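Side-chain contacts in flagellar biosynthesis protein flhA (Bacillus subtilis, PDB 3MIX), which takes part in the export of flagellar proteins by the type III secretion system, here represented by its cytosolic domain: residues A[75-80]-A[85-90]; A[188-193]-A[226-231]; A[197-202]-A[242-247]; A[207-212]-A[246-251]; A[212-217]-A[221-226]. All coordinates share one frame; numbering follows the deposited sequence.

Contact 1 of 5, residues A[75-80]-A[85-90]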
# COMPACT_ATOMS: atom_id res chain seq x y z
N MET A 75 12.77 -3.67 13.52
CA MET A 75 13.25 -4.19 12.25
C MET A 75 12.30 -3.90 11.10
O MET A 75 12.72 -3.45 10.03
CB MET A 75 13.40 -5.71 12.36
CG MET A 75 14.79 -6.20 12.55
SD MET A 75 15.95 -5.01 13.27
CE MET A 75 17.17 -5.02 11.97
N ILE A 76 11.03 -4.20 11.31
CA ILE A 76 10.01 -3.94 10.31
C ILE A 76 10.00 -2.46 9.92
O ILE A 76 10.02 -2.13 8.73
CB ILE A 76 8.62 -4.44 10.79
CG1 ILE A 76 8.67 -5.98 10.97
CG2 ILE A 76 7.52 -3.97 9.84
CD1 ILE A 76 7.44 -6.55 11.63
N ARG A 77 10.01 -1.59 10.92
CA ARG A 77 9.96 -0.14 10.69
C ARG A 77 11.17 0.31 9.85
O ARG A 77 11.03 1.14 8.95
CB ARG A 77 9.88 0.61 12.02
CG ARG A 77 9.99 2.14 11.89
CD ARG A 77 9.88 2.89 13.20
NE ARG A 77 8.55 2.76 13.77
CZ ARG A 77 8.25 1.94 14.79
NH1 ARG A 77 9.21 1.22 15.36
NH2 ARG A 77 7.00 1.84 15.25
N ARG A 78 12.34 -0.28 10.13
CA ARG A 78 13.54 0.02 9.36
C ARG A 78 13.46 -0.50 7.93
O ARG A 78 13.71 0.24 6.99
CB ARG A 78 14.81 -0.42 10.11
CG ARG A 78 14.74 0.03 11.58
CD ARG A 78 16.07 0.33 12.27
NE ARG A 78 16.89 -0.84 12.48
CZ ARG A 78 17.48 -1.17 13.63
NH1 ARG A 78 17.33 -0.42 14.73
NH2 ARG A 78 18.22 -2.26 13.68
N GLN A 79 13.08 -1.76 7.76
CA GLN A 79 12.93 -2.33 6.42
C GLN A 79 11.97 -1.54 5.53
O GLN A 79 12.29 -1.22 4.38
CB GLN A 79 12.43 -3.78 6.50
CG GLN A 79 12.24 -4.46 5.13
CD GLN A 79 11.25 -5.65 5.16
OE1 GLN A 79 10.50 -5.89 4.20
NE2 GLN A 79 11.25 -6.40 6.28
N LEU A 80 10.79 -1.24 6.07
CA LEU A 80 9.73 -0.65 5.28
C LEU A 80 9.99 0.81 5.00
O LEU A 80 9.54 1.31 3.98
CB LEU A 80 8.39 -0.82 6.00
CG LEU A 80 7.93 -2.27 6.02
CD1 LEU A 80 6.56 -2.29 6.65
CD2 LEU A 80 7.90 -2.84 4.61
N GLY A 85 9.67 4.10 1.86
CA GLY A 85 9.80 5.50 2.18
C GLY A 85 8.81 5.92 3.26
O GLY A 85 8.74 7.08 3.61
N LEU A 86 8.04 4.95 3.76
CA LEU A 86 7.09 5.14 4.87
C LEU A 86 7.70 4.64 6.19
O LEU A 86 8.16 3.51 6.29
CB LEU A 86 5.79 4.36 4.59
CG LEU A 86 4.72 4.34 5.71
CD1 LEU A 86 4.03 5.69 5.92
CD2 LEU A 86 3.69 3.24 5.53
N VAL A 87 7.70 5.52 7.18
CA VAL A 87 8.07 5.22 8.51
C VAL A 87 6.79 4.97 9.31
O VAL A 87 6.06 5.90 9.63
CB VAL A 87 8.77 6.40 9.19
CG1 VAL A 87 9.19 5.97 10.58
CG2 VAL A 87 9.99 6.85 8.41
N ILE A 88 6.57 3.70 9.66
CA ILE A 88 5.38 3.34 10.39
C ILE A 88 5.42 3.92 11.79
O ILE A 88 6.50 4.05 12.41
CB ILE A 88 5.14 1.80 10.42
CG1 ILE A 88 6.24 1.09 11.20
CG2 ILE A 88 4.99 1.27 8.98
CD1 ILE A 88 5.89 -0.36 11.59
N PRO A 89 4.25 4.30 12.29
CA PRO A 89 4.14 4.83 13.64
C PRO A 89 4.29 3.72 14.68
O PRO A 89 4.42 2.53 14.35
CB PRO A 89 2.72 5.42 13.68
CG PRO A 89 1.94 4.53 12.67
CD PRO A 89 2.95 4.23 11.58
N VAL A 90 4.33 4.16 15.93
CA VAL A 90 4.30 3.31 17.11
C VAL A 90 3.22 2.24 16.97
O VAL A 90 2.08 2.55 16.60
CB VAL A 90 4.05 4.22 18.35
CG1 VAL A 90 3.75 3.41 19.62
CG2 VAL A 90 5.25 5.08 18.58
O HOH W 1 8.42 1.89 8.33
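R77 and I88 carry most of this contact, in which the helix 69-84 is joined to the extended chain that follows it. The side chain of R77 leaves the helix with CG anti to the backbone N (chi1 173°), runs straight as far as CD and then bends at chi3, which brings its guanidinium group against the backbone of 88-89. NE donates to I88 O at 2.8 Å in a nearly straight bond, 168° at the hydrogen. The acceptor lies in the guanidinium plane, while the donor is tilted 32° from the carbonyl plane of I88. NH2 reaches P89 O, also at 2.8 Å, but this second bond is more bent and weak. Two neighbouring carbonyls thus hold one edge of the guanidinium and limit its rotation. The aliphatic part of R77 is used as well: its CB packs on I88 CG1 at 3.8 Å, and its CD meets V87 CG1 at 4.1 Å. A methionine in its place would probably leave the carbonyls of I88 and P89 without their charged donor. One water ties the backbones together, donating to R77 O and L86 O and accepting from I88 N. L80, the third large contributor, lies near the end of the helix, its O 3.5 Å from G85 N; G85, whose positive phi suits a glycine, is where the chain leaves the helical path. Beyond the contact, L80 and I88 both rest on I182 of helix 170-189, I88 and P89 touch I49 of strand 49-53, and V87 meets Q197 of helix 192-205.

Contact 2 of 5, residues A[188-193]-A[226-231]; sequences ELIGRQ and VLAKLL
I190 packs against three residues in segment 226-231 of helix 220-232, and it supplies nearly all of the first segment's share of this buried contact. The tight part lies at A228: I190 CG2 is 3.5 Å from A228 CB and equally near A228 CA, the latter closer than carbon atoms usually pack. A chi1 of -179° swings the longer branch of I190 toward L227, while CG2 is left facing the alanine, where a small side chain allows the close approach. Packing is looser on both flanks. I190 CG1 meets L227 CB at 3.9 Å, the two side chains crossing at about a right angle, and I190 CD1 is 4.0 Å from L227 CD1. One helical turn further on, L231 CD1 touches I190 CB at 3.8 Å. An alanine at I190 would probably open a gap between L227 and L231 and leave A228 without its close apolar partner. The charged residues lie off this apolar patch: K229, whose CB points away from it, forms a salt bridge with D258, and E188 is hydrogen-bonded to H185. I237 and L198 add further apolar contacts to I190. The isoleucine is the centre of an inverse gamma turn, followed by G191 at the N-cap position of helix 192-205; the arrangement is that of a short turn between helices, packing one apolar side chain over a neighbouring helix.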
# COMPACT_ATOMS: atom_id res chain seq x y z
N GLU A 188 -2.92 3.49 3.76
CA GLU A 188 -3.76 3.91 4.87
C GLU A 188 -2.96 4.51 6.00
O GLU A 188 -3.53 5.14 6.87
CB GLU A 188 -4.55 2.71 5.43
CG GLU A 188 -5.75 2.28 4.57
CD GLU A 188 -6.29 0.95 5.01
OE1 GLU A 188 -6.39 0.73 6.24
OE2 GLU A 188 -6.60 0.10 4.14
N LEU A 189 -1.63 4.30 6.01
CA LEU A 189 -0.77 4.74 7.12
C LEU A 189 0.07 6.00 6.86
O LEU A 189 0.70 6.54 7.77
CB LEU A 189 0.15 3.59 7.57
CG LEU A 189 -0.50 2.41 8.31
CD1 LEU A 189 0.43 1.15 8.29
CD2 LEU A 189 -0.84 2.79 9.75
N ILE A 190 0.10 6.47 5.62
CA ILE A 190 0.76 7.75 5.35
C ILE A 190 -0.20 8.90 5.75
O ILE A 190 -0.78 9.57 4.91
CB ILE A 190 1.28 7.84 3.87
CG1 ILE A 190 2.00 9.17 3.58
CG2 ILE A 190 0.13 7.70 2.88
CD1 ILE A 190 3.38 9.30 4.12
N GLY A 191 -0.40 9.07 7.06
CA GLY A 191 -1.21 10.16 7.57
C GLY A 191 -0.52 11.51 7.54
O GLY A 191 0.59 11.65 6.98
N ARG A 192 -1.14 12.49 8.19
CA ARG A 192 -0.63 13.86 8.16
C ARG A 192 0.66 13.94 8.93
O ARG A 192 1.61 14.62 8.50
CB ARG A 192 -1.63 14.85 8.76
CG ARG A 192 -1.24 16.32 8.48
CD ARG A 192 -2.17 17.29 9.24
NE ARG A 192 -1.77 18.67 9.02
CZ ARG A 192 -2.05 19.38 7.92
NH1 ARG A 192 -2.74 18.85 6.91
NH2 ARG A 192 -1.63 20.63 7.83
N GLN A 193 0.70 13.23 10.05
CA GLN A 193 1.90 13.19 10.86
C GLN A 193 3.11 12.67 10.05
O GLN A 193 4.18 13.27 10.10
CB GLN A 193 1.66 12.36 12.16
CG GLN A 193 0.76 13.13 13.21
CD GLN A 193 0.67 12.47 14.60
OE1 GLN A 193 0.93 11.28 14.76
NE2 GLN A 193 0.31 13.26 15.61
N VAL A 226 -1.32 12.50 -2.62
CA VAL A 226 -0.40 12.01 -3.64
C VAL A 226 0.45 10.86 -3.12
O VAL A 226 0.53 9.80 -3.76
CB VAL A 226 0.47 13.15 -4.24
CG1 VAL A 226 1.55 12.58 -5.21
CG2 VAL A 226 -0.44 14.22 -4.90
N LEU A 227 1.03 11.05 -1.93
CA LEU A 227 1.83 10.00 -1.32
C LEU A 227 1.03 8.71 -1.07
O LEU A 227 1.55 7.62 -1.31
CB LEU A 227 2.50 10.47 -0.03
CG LEU A 227 3.40 11.72 -0.13
CD1 LEU A 227 4.03 11.98 1.23
CD2 LEU A 227 4.50 11.50 -1.18
N ALA A 228 -0.22 8.86 -0.62
CA ALA A 228 -1.06 7.70 -0.38
C ALA A 228 -1.39 6.99 -1.68
O ALA A 228 -1.44 5.78 -1.73
CB ALA A 228 -2.42 8.07 0.45
N LYS A 229 -1.64 7.75 -2.73
CA LYS A 229 -1.94 7.17 -4.03
C LYS A 229 -0.72 6.44 -4.64
O LYS A 229 -0.87 5.38 -5.25
CB LYS A 229 -2.49 8.26 -4.96
CG LYS A 229 -3.14 7.64 -6.18
CD LYS A 229 -4.37 8.37 -6.67
CE LYS A 229 -5.08 7.49 -7.69
NZ LYS A 229 -5.95 8.29 -8.58
N LEU A 230 0.48 6.98 -4.44
CA LEU A 230 1.70 6.26 -4.78
C LEU A 230 1.82 4.94 -4.00
O LEU A 230 1.99 3.87 -4.62
CB LEU A 230 2.95 7.15 -4.60
CG LEU A 230 3.00 8.35 -5.58
CD1 LEU A 230 4.09 9.36 -5.19
CD2 LEU A 230 3.19 7.91 -7.08
N LEU A 231 1.71 5.00 -2.67
CA LEU A 231 1.84 3.79 -1.83
C LEU A 231 0.80 2.75 -2.18
O LEU A 231 1.10 1.58 -2.18
CB LEU A 231 1.78 4.10 -0.33
CG LEU A 231 3.01 4.93 0.08
CD1 LEU A 231 2.91 5.39 1.51
CD2 LEU A 231 4.36 4.17 -0.19

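Contact 3 of 5, residues A[197-202]-A[242-247]; sequences QLIDHL and TIFETL
The CH-pi contact between L202 and F244 is the closest approach of helices 192-205 and 240-250 within these segments. L202 CD2 lies over one face of the phenylalanine ring, 3.5 Å from its centroid and 21° off the ring normal. It is displaced toward the rim, so that its nearest ring atom is F244 CG at 3.3 Å. Because L202 CG is anti to the backbone N (chi1 -177°), the leucine reaches out across the gap between the helices, and the two side chains slide past each other in opposite directions. The CA atoms of these two residues are 9.1 Å apart, a separation spanned entirely by the side chains.

Ordinary apolar packing adds the second point of contact. I199, one helical turn before L202, brings CG1 to 3.7 Å from F244 CZ at the far end of the ring, crossing the phenylalanine at about a right angle. The ring therefore meets one aliphatic side chain over its face near CG and another obliquely at CZ.

No hydrogen bond links the segments, and the polar bonding stays within helix 240-250. T246 OG1 donates to T242 O at 2.8 Å from above the carbonyl plane, while T246 N reaches the same oxygen from the opposite face.

Around the pair, L209 and V213 of helix 207-213 and I223 of helix 220-232 also touch F244, and V210 touches both I199 and L202. The arrangement is an aromatic side chain buried among several helices, as in the apolar core of an all-helical bundle.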
# COMPACT_ATOMS: atom_id res chain seq x y z
N GLN A 197 6.48 14.71 8.69
CA GLN A 197 7.80 14.25 9.03
C GLN A 197 8.69 14.22 7.75
O GLN A 197 9.83 14.69 7.78
CB GLN A 197 7.68 12.88 9.71
CG GLN A 197 8.95 12.09 9.85
CD GLN A 197 8.73 10.78 10.62
OE1 GLN A 197 7.76 10.05 10.38
NE2 GLN A 197 9.62 10.50 11.57
N LEU A 198 8.13 13.73 6.65
CA LEU A 198 8.85 13.64 5.37
C LEU A 198 9.15 15.02 4.77
O LEU A 198 10.25 15.25 4.28
CB LEU A 198 8.06 12.79 4.37
CG LEU A 198 8.00 11.31 4.81
CD1 LEU A 198 7.20 10.53 3.85
CD2 LEU A 198 9.44 10.70 4.94
N ILE A 199 8.18 15.93 4.87
CA ILE A 199 8.32 17.28 4.39
C ILE A 199 9.38 18.00 5.20
O ILE A 199 10.24 18.66 4.62
CB ILE A 199 6.98 18.07 4.48
CG1 ILE A 199 5.93 17.50 3.52
CG2 ILE A 199 7.20 19.61 4.27
CD1 ILE A 199 4.57 18.19 3.71
N ASP A 200 9.33 17.87 6.53
CA ASP A 200 10.31 18.53 7.40
C ASP A 200 11.72 17.99 7.13
O ASP A 200 12.67 18.75 7.11
CB ASP A 200 9.98 18.36 8.89
CG ASP A 200 8.71 19.12 9.32
OD1 ASP A 200 8.23 20.02 8.61
OD2 ASP A 200 8.18 18.78 10.40
N HIS A 201 11.83 16.68 6.93
CA HIS A 201 13.10 16.02 6.58
C HIS A 201 13.62 16.56 5.24
O HIS A 201 14.80 16.90 5.13
CB HIS A 201 12.87 14.50 6.52
CG HIS A 201 14.12 13.69 6.30
ND1 HIS A 201 15.17 13.68 7.20
CD2 HIS A 201 14.47 12.86 5.30
CE1 HIS A 201 16.12 12.87 6.75
NE2 HIS A 201 15.72 12.36 5.60
N LEU A 202 12.73 16.70 4.26
CA LEU A 202 13.09 17.25 2.95
C LEU A 202 13.52 18.70 3.07
O LEU A 202 14.44 19.16 2.37
CB LEU A 202 11.92 17.10 1.97
CG LEU A 202 12.18 17.57 0.54
CD1 LEU A 202 13.38 16.85 -0.08
CD2 LEU A 202 10.92 17.36 -0.32
N THR A 242 12.44 14.10 -6.36
CA THR A 242 11.77 14.02 -7.64
C THR A 242 10.27 14.23 -7.47
O THR A 242 9.69 14.97 -8.24
CB THR A 242 12.10 12.71 -8.39
OG1 THR A 242 13.52 12.65 -8.64
CG2 THR A 242 11.31 12.61 -9.75
N ILE A 243 9.66 13.59 -6.46
CA ILE A 243 8.24 13.81 -6.14
C ILE A 243 7.92 15.30 -5.99
O ILE A 243 7.03 15.81 -6.66
CB ILE A 243 7.74 12.97 -4.91
CG1 ILE A 243 7.77 11.46 -5.24
CG2 ILE A 243 6.33 13.42 -4.43
CD1 ILE A 243 7.72 10.55 -3.98
N PHE A 244 8.68 15.99 -5.14
CA PHE A 244 8.46 17.42 -4.89
C PHE A 244 8.79 18.35 -6.08
O PHE A 244 8.10 19.37 -6.27
CB PHE A 244 9.15 17.88 -3.60
CG PHE A 244 8.30 17.64 -2.36
CD1 PHE A 244 8.03 16.35 -1.91
CD2 PHE A 244 7.73 18.71 -1.68
CE1 PHE A 244 7.25 16.14 -0.80
CE2 PHE A 244 6.95 18.51 -0.55
CZ PHE A 244 6.70 17.23 -0.11
N GLU A 245 9.80 18.00 -6.88
CA GLU A 245 10.11 18.78 -8.10
C GLU A 245 8.92 18.68 -9.08
O GLU A 245 8.54 19.67 -9.72
CB GLU A 245 11.46 18.34 -8.75
CG GLU A 245 12.68 18.67 -7.87
CD GLU A 245 14.06 18.40 -8.53
OE1 GLU A 245 14.13 17.63 -9.52
OE2 GLU A 245 15.09 18.96 -8.06
N THR A 246 8.33 17.50 -9.16
CA THR A 246 7.14 17.30 -10.00
C THR A 246 5.95 18.09 -9.44
O THR A 246 5.25 18.78 -10.19
CB THR A 246 6.75 15.78 -10.11
OG1 THR A 246 7.93 15.00 -10.38
CG2 THR A 246 5.76 15.58 -11.23
N LEU A 247 5.77 18.03 -8.13
CA LEU A 247 4.71 18.81 -7.50
C LEU A 247 4.93 20.32 -7.70
O LEU A 247 3.95 21.04 -7.89
CB LEU A 247 4.56 18.49 -6.00
CG LEU A 247 4.14 17.04 -5.68
CD1 LEU A 247 4.04 16.83 -4.14
CD2 LEU A 247 2.83 16.61 -6.42

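Contact 4 of 5, residues A[207-212]-A[246-251]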
# COMPACT_ATOMS: atom_id res chain seq x y z
N PRO A 207 14.98 23.40 1.35
CA PRO A 207 13.95 24.33 1.83
C PRO A 207 13.31 25.18 0.71
O PRO A 207 12.13 25.52 0.79
CB PRO A 207 14.72 25.23 2.81
CG PRO A 207 16.14 25.26 2.26
CD PRO A 207 16.34 23.83 1.72
N VAL A 208 14.07 25.52 -0.33
CA VAL A 208 13.54 26.34 -1.42
C VAL A 208 12.50 25.54 -2.20
O VAL A 208 11.40 26.04 -2.53
CB VAL A 208 14.69 26.88 -2.35
CG1 VAL A 208 14.18 27.28 -3.74
CG2 VAL A 208 15.42 28.07 -1.68
N LEU A 209 12.84 24.28 -2.46
CA LEU A 209 11.97 23.39 -3.16
C LEU A 209 10.65 23.18 -2.37
O LEU A 209 9.55 23.25 -2.92
CB LEU A 209 12.69 22.06 -3.41
CG LEU A 209 11.83 20.93 -3.97
CD1 LEU A 209 11.27 21.32 -5.35
CD2 LEU A 209 12.59 19.59 -4.01
N VAL A 210 10.78 22.89 -1.07
CA VAL A 210 9.62 22.67 -0.24
C VAL A 210 8.70 23.91 -0.20
O VAL A 210 7.48 23.79 -0.32
CB VAL A 210 10.05 22.25 1.20
CG1 VAL A 210 8.87 22.32 2.18
CG2 VAL A 210 10.63 20.83 1.17
N GLU A 211 9.32 25.08 -0.05
CA GLU A 211 8.60 26.33 0.10
C GLU A 211 7.86 26.67 -1.17
O GLU A 211 6.84 27.34 -1.13
CB GLU A 211 9.58 27.46 0.43
CG GLU A 211 9.10 28.40 1.51
CD GLU A 211 8.08 29.41 1.03
OE1 GLU A 211 8.18 29.87 -0.13
OE2 GLU A 211 7.17 29.76 1.83
N GLU A 212 8.39 26.22 -2.31
CA GLU A 212 7.73 26.43 -3.59
C GLU A 212 6.47 25.58 -3.67
O GLU A 212 5.52 25.92 -4.39
CB GLU A 212 8.66 26.03 -4.74
CG GLU A 212 8.36 26.77 -6.05
CD GLU A 212 9.11 26.20 -7.25
OE1 GLU A 212 10.11 25.47 -7.03
OE2 GLU A 212 8.71 26.48 -8.40
N THR A 246 8.33 17.50 -9.16
CA THR A 246 7.14 17.30 -10.00
C THR A 246 5.95 18.09 -9.44
O THR A 246 5.25 18.78 -10.19
CB THR A 246 6.75 15.78 -10.11
OG1 THR A 246 7.93 15.00 -10.38
CG2 THR A 246 5.76 15.58 -11.23
N LEU A 247 5.77 18.03 -8.13
CA LEU A 247 4.71 18.81 -7.50
C LEU A 247 4.93 20.32 -7.70
O LEU A 247 3.95 21.04 -7.89
CB LEU A 247 4.56 18.49 -6.00
CG LEU A 247 4.14 17.04 -5.68
CD1 LEU A 247 4.04 16.83 -4.14
CD2 LEU A 247 2.83 16.61 -6.42
N ALA A 248 6.19 20.78 -7.64
CA ALA A 248 6.49 22.19 -7.84
C ALA A 248 6.13 22.61 -9.27
O ALA A 248 5.54 23.65 -9.46
CB ALA A 248 7.97 22.50 -7.56
N ASP A 249 6.43 21.74 -10.23
CA ASP A 249 6.26 22.01 -11.64
C ASP A 249 4.80 22.02 -12.07
O ASP A 249 4.45 22.66 -13.06
CB ASP A 249 7.00 20.95 -12.45
CG ASP A 249 7.71 21.51 -13.64
OD1 ASP A 249 8.46 22.50 -13.48
OD2 ASP A 249 7.54 20.95 -14.74
N TYR A 250 3.96 21.30 -11.33
CA TYR A 250 2.56 21.15 -11.73
C TYR A 250 1.56 21.77 -10.73
O TYR A 250 0.45 22.11 -11.11
CB TYR A 250 2.21 19.69 -12.01
CG TYR A 250 2.77 19.16 -13.32
CD1 TYR A 250 2.09 19.37 -14.53
CD2 TYR A 250 3.96 18.42 -13.35
CE1 TYR A 250 2.59 18.87 -15.75
CE2 TYR A 250 4.47 17.91 -14.55
CZ TYR A 250 3.77 18.14 -15.74
OH TYR A 250 4.25 17.63 -16.91
N GLY A 251 1.96 21.94 -9.48
CA GLY A 251 1.08 22.41 -8.41
C GLY A 251 0.33 23.71 -8.69
O GLY A 251 -0.76 23.93 -8.13
O HOH W 2 4.53 25.45 -7.16
O HOH W 3 6.07 27.01 -8.96
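A248 O is approached by two waters that connect it to E212, so the polar part of this surface contact is carried by solvent. One water lies 3.0 Å from E212 O and 3.1 Å from A248 O and so relates the two backbones. The other is 2.8 Å from E212 OE2, and its link to A248 O is weak. No direct hydrogen bond joins the two segments.

The protein atoms meet at the methyl group of A248, whose CB points toward helix 207-213. E212 OE1 is the nearest atom to it, 3.7 Å from A248 CB, with E212 CD at 3.9 Å. The carboxylate gets there because chi1 of E212 (-154°) turns CG away from the backbone N and the chain stays extended beyond it, laying the acid group beside the alanine and turning OE2 to the water. L209, one turn earlier, adds a light apolar touch: its CD1 is 4.1 Å from A248 CB. D249 carries a like charge, but its OD1 stays 6.5 Å from E212 OE2, too far for direct contact.

Toward the interior the packing is apolar. L209 also reaches F244, one turn back on helix 240-250, V213 covers A248 and L247, and V210 faces I199 and L202 of helix 192-205. On the other flank of helix 240-250, T246 packs on helix 257-267, and the ring of Y250 stacks with that of Y263 from the same helix.

Contact 5 of 5, residues A[212-217]-A[221-226]; sequences EVTPNP and GDIQKV
The connection between helices 207-213 and 220-232 folds back so that V213 and T214 meet I223 on the following helix. I223 CD1 is the atom that does the touching. It sits 3.7 Å from T214 CB, the two side chains crossing at about a right angle, and 4.1 Å from V213 CG1. A chi1 of -61° and an extended chi2 send the long branch of I223 across to the connection, where it ends in this methyl group. CB is the closest atom of T214, and OG1, which is hydrogen-bonded to L218 O, also lies against the methyl, 3.8 Å from I223 CD1.

A second, polar link runs through water. P217 O and D222 OD2 are 4.3 Å apart and do not bond directly, but one water donates to both, at 2.8 Å to P217 O and 2.6 Å to D222 OD2. Cis peptide bonds precede P215 and P217 and probably help the chain turn back. F244 touches both V213 and I223, while I199 also packs on I223. The whole is a short loop with two cis-prolines between consecutive helices, closed by apolar packing of V213 and T214 on I223, with a water bridge near the start of helix 220-232.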
# COMPACT_ATOMS: atom_id res chain seq x y z
N GLU A 212 8.39 26.22 -2.31
CA GLU A 212 7.73 26.43 -3.59
C GLU A 212 6.47 25.58 -3.67
O GLU A 212 5.52 25.92 -4.39
CB GLU A 212 8.66 26.03 -4.74
CG GLU A 212 8.36 26.77 -6.05
CD GLU A 212 9.11 26.20 -7.25
OE1 GLU A 212 10.11 25.47 -7.03
OE2 GLU A 212 8.71 26.48 -8.40
N VAL A 213 6.47 24.45 -2.96
CA VAL A 213 5.38 23.50 -3.09
C VAL A 213 4.26 23.76 -2.09
O VAL A 213 3.09 23.66 -2.43
CB VAL A 213 5.91 22.04 -2.99
CG1 VAL A 213 4.75 21.00 -2.89
CG2 VAL A 213 6.86 21.73 -4.16
N THR A 214 4.61 24.11 -0.85
CA THR A 214 3.69 23.99 0.29
C THR A 214 3.97 25.10 1.29
O THR A 214 5.12 25.53 1.41
CB THR A 214 3.77 22.55 0.92
OG1 THR A 214 2.68 22.33 1.84
CG2 THR A 214 5.12 22.28 1.62
N PRO A 215 2.92 25.64 1.96
CA PRO A 215 1.49 25.33 1.85
C PRO A 215 0.78 25.95 0.63
O PRO A 215 -0.39 25.71 0.44
CB PRO A 215 0.91 25.87 3.15
CG PRO A 215 1.87 26.96 3.60
CD PRO A 215 3.14 26.85 2.77
N ASN A 216 1.50 26.70 -0.20
CA ASN A 216 0.91 27.20 -1.45
C ASN A 216 1.83 26.90 -2.63
O ASN A 216 2.97 27.32 -2.62
CB ASN A 216 0.64 28.71 -1.38
CG ASN A 216 -0.03 29.25 -2.65
OD1 ASN A 216 -1.24 29.47 -2.67
ND2 ASN A 216 0.75 29.44 -3.70
N PRO A 217 1.32 26.22 -3.68
CA PRO A 217 -0.11 25.94 -3.96
C PRO A 217 -0.71 24.74 -3.25
O PRO A 217 -1.94 24.63 -3.18
CB PRO A 217 -0.11 25.68 -5.47
CG PRO A 217 1.26 25.16 -5.75
CD PRO A 217 2.19 25.83 -4.79
N GLY A 221 -2.25 18.34 3.18
CA GLY A 221 -3.30 17.36 2.87
C GLY A 221 -3.28 16.92 1.42
O GLY A 221 -3.44 15.74 1.12
N ASP A 222 -3.04 17.86 0.51
CA ASP A 222 -2.88 17.55 -0.90
C ASP A 222 -1.68 16.61 -1.15
O ASP A 222 -1.77 15.66 -1.92
CB ASP A 222 -2.69 18.85 -1.70
CG ASP A 222 -3.90 19.74 -1.66
OD1 ASP A 222 -4.98 19.25 -1.31
OD2 ASP A 222 -3.78 20.95 -1.95
N ILE A 223 -0.55 16.90 -0.52
CA ILE A 223 0.66 16.09 -0.66
C ILE A 223 0.44 14.69 -0.12
O ILE A 223 0.82 13.70 -0.77
CB ILE A 223 1.86 16.77 0.05
CG1 ILE A 223 2.14 18.15 -0.58
CG2 ILE A 223 3.08 15.86 0.09
CD1 ILE A 223 3.18 18.92 0.22
N GLN A 224 -0.15 14.61 1.07
CA GLN A 224 -0.55 13.37 1.71
C GLN A 224 -1.33 12.43 0.77
O GLN A 224 -1.03 11.24 0.72
CB GLN A 224 -1.42 13.70 2.97
CG GLN A 224 -2.01 12.48 3.69
CD GLN A 224 -2.75 12.89 4.98
OE1 GLN A 224 -2.45 13.96 5.55
NE2 GLN A 224 -3.73 12.06 5.42
N LYS A 225 -2.34 12.96 0.08
CA LYS A 225 -3.10 12.19 -0.94
C LYS A 225 -2.25 11.69 -2.11
O LYS A 225 -2.43 10.57 -2.55
CB LYS A 225 -4.26 13.04 -1.50
CG LYS A 225 -5.36 13.33 -0.45
CD LYS A 225 -6.34 14.38 -1.02
CE LYS A 225 -7.49 14.59 -0.02
NZ LYS A 225 -7.11 15.49 1.12
N VAL A 226 -1.32 12.50 -2.62
CA VAL A 226 -0.40 12.01 -3.64
C VAL A 226 0.45 10.86 -3.12
O VAL A 226 0.53 9.80 -3.76
CB VAL A 226 0.47 13.15 -4.24
CG1 VAL A 226 1.55 12.58 -5.21
CG2 VAL A 226 -0.44 14.22 -4.90
O HOH W 4 -4.17 23.55 -1.95

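In the fold
Contacts 2 and 3 are the buried ones and purely apolar between their segments; contact 4 lies at the surface, while contacts 1 and 5 are partly buried. Only contact 1 has direct hydrogen bonds across it; in contacts 4 and 5 the polar links run through water, beside direct apolar packing. Contacts 2 and 3 share helix 192-205, contacts 3 and 4 helix 240-250, contacts 4 and 5 helix 207-213, and contacts 2 and 5 helix 220-232, so contacts 2 to 5 describe one group of packed helices. Contact 1 stands beside the four-stranded sheet and joins that group where L86 meets I190. Contacts 1 and 4 are the farthest apart, their centres about 26 Å from each other.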